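Local coordinates for protein transcription factor SPN1 (Saccharomyces cerevisiae, PDB 3NFQ) that regulates transcription by RNA polymerase II, binds the elongation factors SPT5 and SPT6, and is present here as its conserved, all-helical central domain, at residues A69-L78 / L106-H115. Sequence-based numbering, arbitrary orientation.
Sequences ADTILDNNLL and LNDLPVKTEH
Val111 N donates to Leu109 O at 2.8 Å, closing an inverse gamma turn centred on Pro110; this tight bend sets Leu109 and Pro110 against helix 69-74 and Val111 against Leu78. Leu73 lies between Pro110 and the His115 ring. Its CD1 meets Pro110 CG, while CD2 sits almost squarely over one face of the imidazole, 4.0 Å from the centroid, in a CH-pi contact. Glu114 CG covers the opposite face. His115 CG, anti to its carbonyl carbon (chi1 -44°), swings the ring against Leu73; the two side chains cross at about a right angle, and ND1 is buried without a polar partner in the model. Replacing His115 by an alanine would probably open a gap between Leu73 and Glu114, leaving the Leu73 methyl without its aromatic face. Leu78 meets Leu109 tip to tip, CD2 to CD1 at 3.8 Å, and its CD2 also reaches Leu106 CD2 at 3.5 Å. Ala69 CB packs against Leu109 CD2 and Pro110 CD. This is helix packing inside the all-helical central domain: the connection between helices 96-107 and 113-119, part of the TFIIS N-terminal family region, meets helices 69-74 and 77-85, with Leu121 of helix 121-130 touching Leu78 and Leu106 and Trp149 of helix 136-149 backing Val111.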
ATOM      1  N   ALA A  69      -4.760  13.897   4.308  1.00 27.80           N
ATOM      2  CA  ALA A  69      -5.700  12.979   3.618  1.00 27.76           C
ATOM      3  C   ALA A  69      -6.096  13.391   2.210  1.00 28.26           C
ATOM      4  O   ALA A  69      -6.066  12.587   1.256  1.00 26.65           O
ATOM      5  CB  ALA A  69      -6.965  12.718   4.464  1.00 27.95           C
ATOM      6  N   ASP A  70      -6.519  14.647   2.082  1.00 27.73           N
ATOM      7  CA  ASP A  70      -6.861  15.212   0.784  1.00 28.82           C
ATOM      8  C   ASP A  70      -5.732  15.094  -0.207  1.00 26.92           C
ATOM      9  O   ASP A  70      -5.957  14.625  -1.317  1.00 27.52           O
ATOM     10  CB  ASP A  70      -7.241  16.701   0.924  1.00 29.95           C
ATOM     11  CG  ASP A  70      -8.600  16.907   1.553  1.00 34.19           C
ATOM     12  OD1 ASP A  70      -9.423  15.962   1.568  1.00 38.83           O
ATOM     13  OD2 ASP A  70      -8.839  18.044   2.037  1.00 40.21           O
ATOM     14  N   THR A  71      -4.518  15.498   0.178  1.00 26.59           N
ATOM     15  CA  THR A  71      -3.374  15.437  -0.740  1.00 27.06           C
ATOM     16  C   THR A  71      -3.035  13.989  -1.151  1.00 25.51           C
ATOM     17  O   THR A  71      -2.743  13.717  -2.322  1.00 25.75           O
ATOM     18  CB  THR A  71      -2.080  15.993  -0.120  1.00 27.26           C
ATOM     19  OG1 THR A  71      -2.337  17.228   0.585  1.00 34.22           O
ATOM     20  CG2 THR A  71      -1.047  16.212  -1.221  1.00 27.00           C
ATOM     21  N   ILE A  72      -3.054  13.093  -0.159  1.00 23.78           N
ATOM     22  CA  ILE A  72      -2.834  11.641  -0.369  1.00 21.86           C
ATOM     23  C   ILE A  72      -3.851  11.152  -1.366  1.00 21.92           C
ATOM     24  O   ILE A  72      -3.491  10.523  -2.372  1.00 21.94           O
ATOM     25  CB  ILE A  72      -3.003  10.866   0.970  1.00 20.94           C
ATOM     26  CG1 ILE A  72      -1.809  11.172   1.837  1.00 20.00           C
ATOM     27  CG2 ILE A  72      -3.154   9.327   0.740  1.00 17.60           C
ATOM     28  CD1 ILE A  72      -2.027  10.934   3.357  1.00 23.11           C
ATOM     29  N   LEU A  73      -5.115  11.447  -1.113  1.00 22.24           N
ATOM     30  CA  LEU A  73      -6.175  10.918  -1.996  1.00 24.54           C
ATOM     31  C   LEU A  73      -6.171  11.582  -3.367  1.00 26.72           C
ATOM     32  O   LEU A  73      -6.374  10.923  -4.402  1.00 27.62           O
ATOM     33  CB  LEU A  73      -7.562  11.050  -1.326  1.00 25.52           C
ATOM     34  CG  LEU A  73      -7.752  10.131  -0.116  1.00 23.63           C
ATOM     35  CD1 LEU A  73      -9.053  10.437   0.609  1.00 28.58           C
ATOM     36  CD2 LEU A  73      -7.730   8.647  -0.467  1.00 24.40           C
ATOM     37  N   ASP A  74      -5.965  12.889  -3.400  1.00 28.52           N
ATOM     38  CA  ASP A  74      -5.969  13.610  -4.687  1.00 30.04           C
ATOM     39  C   ASP A  74      -4.802  13.256  -5.596  1.00 29.77           C
ATOM     40  O   ASP A  74      -4.960  13.298  -6.808  1.00 31.73           O
ATOM     41  CB  ASP A  74      -6.011  15.114  -4.466  1.00 30.99           C
ATOM     42  CG  ASP A  74      -7.346  15.589  -3.922  1.00 34.61           C
ATOM     43  OD1 ASP A  74      -8.371  14.868  -4.034  1.00 35.58           O
ATOM     44  OD2 ASP A  74      -7.355  16.696  -3.351  1.00 41.12           O
ATOM     45  N   ASN A  75      -3.640  12.904  -5.040  1.00 28.58           N
ATOM     46  CA  ASN A  75      -2.461  12.539  -5.850  1.00 26.23           C
ATOM     47  C   ASN A  75      -2.232  11.044  -6.110  1.00 26.09           C
ATOM     48  O   ASN A  75      -1.139  10.658  -6.516  1.00 25.11           O
ATOM     49  CB  ASN A  75      -1.227  13.160  -5.230  1.00 26.31           C
ATOM     50  CG  ASN A  75      -1.290  14.669  -5.289  1.00 29.16           C
ATOM     51  OD1 ASN A  75      -1.666  15.333  -4.315  1.00 30.74           O
ATOM     52  ND2 ASN A  75      -1.053  15.204  -6.469  1.00 23.81           N
ATOM     53  N   ASN A  76      -3.247  10.220  -5.836  1.00 24.33           N
ATOM     54  CA  ASN A  76      -3.217   8.792  -6.109  1.00 23.60           C
ATOM     55  C   ASN A  76      -2.040   8.097  -5.429  1.00 20.81           C
ATOM     56  O   ASN A  76      -1.462   7.156  -5.975  1.00 20.89           O
ATOM     57  CB  ASN A  76      -3.177   8.554  -7.639  1.00 23.45           C
ATOM     58  CG  ASN A  76      -3.667   7.165  -8.054  1.00 26.68           C
ATOM     59  OD1 ASN A  76      -3.418   6.725  -9.189  1.00 28.41           O
ATOM     60  ND2 ASN A  76      -4.383   6.487  -7.172  1.00 22.14           N
ATOM     61  N   LEU A  77      -1.670   8.540  -4.230  1.00 19.76           N
ATOM     62  CA  LEU A  77      -0.700   7.804  -3.467  1.00 19.89           C
ATOM     63  C   LEU A  77      -1.157   6.355  -3.187  1.00 18.56           C
ATOM     64  O   LEU A  77      -0.347   5.442  -3.045  1.00 18.97           O
ATOM     65  CB  LEU A  77      -0.415   8.532  -2.165  1.00 19.37           C
ATOM     66  CG  LEU A  77       0.722   7.984  -1.287  1.00 21.72           C
ATOM     67  CD1 LEU A  77       2.085   8.027  -1.967  1.00 20.74           C
ATOM     68  CD2 LEU A  77       0.791   8.738   0.073  1.00 22.61           C
ATOM     69  N   LEU A  78      -2.456   6.128  -3.126  1.00 17.06           N
ATOM     70  CA  LEU A  78      -2.945   4.741  -2.910  1.00 16.50           C
ATOM     71  C   LEU A  78      -2.493   3.763  -3.989  1.00 14.52           C
ATOM     72  O   LEU A  78      -2.443   2.570  -3.795  1.00 14.37           O
ATOM     73  CB  LEU A  78      -4.453   4.759  -2.742  1.00 15.06           C
ATOM     74  CG  LEU A  78      -5.019   5.414  -1.495  1.00 18.73           C
ATOM     75  CD1 LEU A  78      -6.580   5.233  -1.416  1.00 18.95           C
ATOM     76  CD2 LEU A  78      -4.315   4.804  -0.300  1.00 17.31           C
ATOM     77  N   LEU A 106      -4.613   2.525   6.343  1.00 19.89           N
ATOM     78  CA  LEU A 106      -5.760   2.699   5.448  1.00 20.58           C
ATOM     79  C   LEU A 106      -7.086   2.759   6.236  1.00 24.13           C
ATOM     80  O   LEU A 106      -8.079   3.328   5.763  1.00 23.02           O
ATOM     81  CB  LEU A 106      -5.894   1.548   4.477  1.00 22.34           C
ATOM     82  CG  LEU A 106      -4.838   1.406   3.353  1.00 20.96           C
ATOM     83  CD1 LEU A 106      -4.886   0.031   2.773  1.00 24.55           C
ATOM     84  CD2 LEU A 106      -5.097   2.495   2.279  1.00 22.81           C
ATOM     85  N   ASN A 107      -7.077   2.199   7.443  1.00 25.28           N
ATOM     86  CA  ASN A 107      -8.294   2.126   8.249  1.00 27.73           C
ATOM     87  C   ASN A 107      -8.794   3.515   8.635  1.00 29.00           C
ATOM     88  O   ASN A 107      -9.988   3.718   8.858  1.00 29.83           O
ATOM     89  CB  ASN A 107      -8.037   1.266   9.481  1.00 27.95           C
ATOM     90  CG  ASN A 107      -9.268   1.108  10.314  1.00 29.28           C
ATOM     91  OD1 ASN A 107      -9.353   1.648  11.395  1.00 31.81           O
ATOM     92  ND2 ASN A 107     -10.269   0.506   9.752  1.00 21.70           N
ATOM     93  N   ASP A 108      -7.879   4.472   8.649  1.00 30.84           N
ATOM     94  CA  ASP A 108      -8.137   5.847   9.041  1.00 31.86           C
ATOM     95  C   ASP A 108      -8.355   6.855   7.874  1.00 30.70           C
ATOM     96  O   ASP A 108      -8.664   8.021   8.122  1.00 31.06           O
ATOM     97  CB  ASP A 108      -6.939   6.350   9.863  1.00 34.33           C
ATOM     98  CG  ASP A 108      -6.764   5.609  11.191  1.00 38.23           C
ATOM     99  OD1 ASP A 108      -7.767   5.397  11.906  1.00 42.28           O
ATOM    100  OD2 ASP A 108      -5.604   5.247  11.503  1.00 43.43           O
ATOM    101  N   LEU A 109      -8.185   6.423   6.625  1.00 28.07           N
ATOM    102  CA  LEU A 109      -8.261   7.297   5.470  1.00 26.55           C
ATOM    103  C   LEU A 109      -9.649   7.292   4.885  1.00 25.09           C
ATOM    104  O   LEU A 109     -10.245   6.229   4.782  1.00 25.53           O
ATOM    105  CB  LEU A 109      -7.331   6.769   4.370  1.00 25.51           C
ATOM    106  CG  LEU A 109      -6.044   7.445   3.973  1.00 30.48           C
ATOM    107  CD1 LEU A 109      -5.564   6.775   2.673  1.00 26.97           C
ATOM    108  CD2 LEU A 109      -6.187   8.973   3.745  1.00 30.08           C
ATOM    109  N   PRO A 110     -10.188   8.476   4.522  1.00 25.70           N
ATOM    110  CA  PRO A 110     -11.532   8.496   3.940  1.00 25.27           C
ATOM    111  C   PRO A 110     -11.640   8.002   2.472  1.00 25.37           C
ATOM    112  O   PRO A 110     -12.081   8.750   1.574  1.00 26.72           O
ATOM    113  CB  PRO A 110     -11.972   9.960   4.108  1.00 24.55           C
ATOM    114  CG  PRO A 110     -10.679  10.732   4.160  1.00 27.92           C
ATOM    115  CD  PRO A 110      -9.653   9.837   4.762  1.00 24.03           C
ATOM    116  N   VAL A 111     -11.266   6.748   2.229  1.00 25.27           N
ATOM    117  CA  VAL A 111     -11.269   6.195   0.863  1.00 23.95           C
ATOM    118  C   VAL A 111     -12.678   6.033   0.262  1.00 26.60           C
ATOM    119  O   VAL A 111     -13.599   5.551   0.920  1.00 26.56           O
ATOM    120  CB  VAL A 111     -10.548   4.844   0.879  1.00 24.01           C
ATOM    121  CG1 VAL A 111     -10.477   4.230  -0.514  1.00 21.97           C
ATOM    122  CG2 VAL A 111      -9.151   5.025   1.484  1.00 19.92           C
ATOM    123  N   LYS A 112     -12.815   6.359  -1.015  1.00 27.98           N
ATOM    124  CA  LYS A 112     -14.082   6.189  -1.729  1.00 29.54           C
ATOM    125  C   LYS A 112     -13.883   5.296  -2.948  1.00 29.22           C
ATOM    126  O   LYS A 112     -12.759   4.988  -3.347  1.00 27.06           O
ATOM    127  CB  LYS A 112     -14.624   7.546  -2.191  1.00 30.36           C
ATOM    128  CG  LYS A 112     -14.800   8.596  -1.106  1.00 33.38           C
ATOM    129  CD  LYS A 112     -15.699   8.064   0.018  1.00 40.91           C
ATOM    130  CE  LYS A 112     -15.979   9.118   1.084  1.00 44.00           C
ATOM    131  NZ  LYS A 112     -16.917   8.507   2.045  1.00 47.64           N
ATOM    132  N   THR A 113     -14.989   4.894  -3.560  1.00 30.11           N
ATOM    133  CA  THR A 113     -14.928   4.037  -4.719  1.00 31.15           C
ATOM    134  C   THR A 113     -14.004   4.612  -5.816  1.00 30.45           C
ATOM    135  O   THR A 113     -13.231   3.878  -6.405  1.00 29.79           O
ATOM    136  CB  THR A 113     -16.346   3.727  -5.254  1.00 32.32           C
ATOM    137  OG1 THR A 113     -17.042   2.893  -4.306  1.00 33.49           O
ATOM    138  CG2 THR A 113     -16.271   2.978  -6.596  1.00 33.51           C
ATOM    139  N   GLU A 114     -14.054   5.913  -6.059  1.00 30.32           N
ATOM    140  CA  GLU A 114     -13.234   6.481  -7.136  1.00 30.71           C
ATOM    141  C   GLU A 114     -11.724   6.310  -6.909  1.00 29.74           C
ATOM    142  O   GLU A 114     -10.955   6.104  -7.866  1.00 28.84           O
ATOM    143  CB  GLU A 114     -13.558   7.952  -7.405  1.00 31.54           C
ATOM    144  CG  GLU A 114     -13.486   8.865  -6.205  1.00 36.20           C
ATOM    145  CD  GLU A 114     -14.853   9.081  -5.517  1.00 43.38           C
ATOM    146  OE1 GLU A 114     -15.745   8.162  -5.583  1.00 44.88           O
ATOM    147  OE2 GLU A 114     -15.012  10.181  -4.907  1.00 44.44           O
ATOM    148  N   HIS A 115     -11.300   6.412  -5.651  1.00 27.03           N
ATOM    149  CA  HIS A 115      -9.893   6.167  -5.325  1.00 26.29           C
ATOM    150  C   HIS A 115      -9.509   4.723  -5.511  1.00 25.77           C
ATOM    151  O   HIS A 115      -8.415   4.455  -5.984  1.00 26.28           O
ATOM    152  CB  HIS A 115      -9.584   6.588  -3.909  1.00 25.47           C
ATOM    153  CG  HIS A 115     -10.178   7.905  -3.528  1.00 27.84           C
ATOM    154  ND1 HIS A 115      -9.740   9.108  -4.047  1.00 29.23           N
ATOM    155  CD2 HIS A 115     -11.152   8.210  -2.642  1.00 28.45           C
ATOM    156  CE1 HIS A 115     -10.431  10.094  -3.505  1.00 26.58           C
ATOM    157  NE2 HIS A 115     -11.287   9.576  -2.643  1.00 30.45           N
TER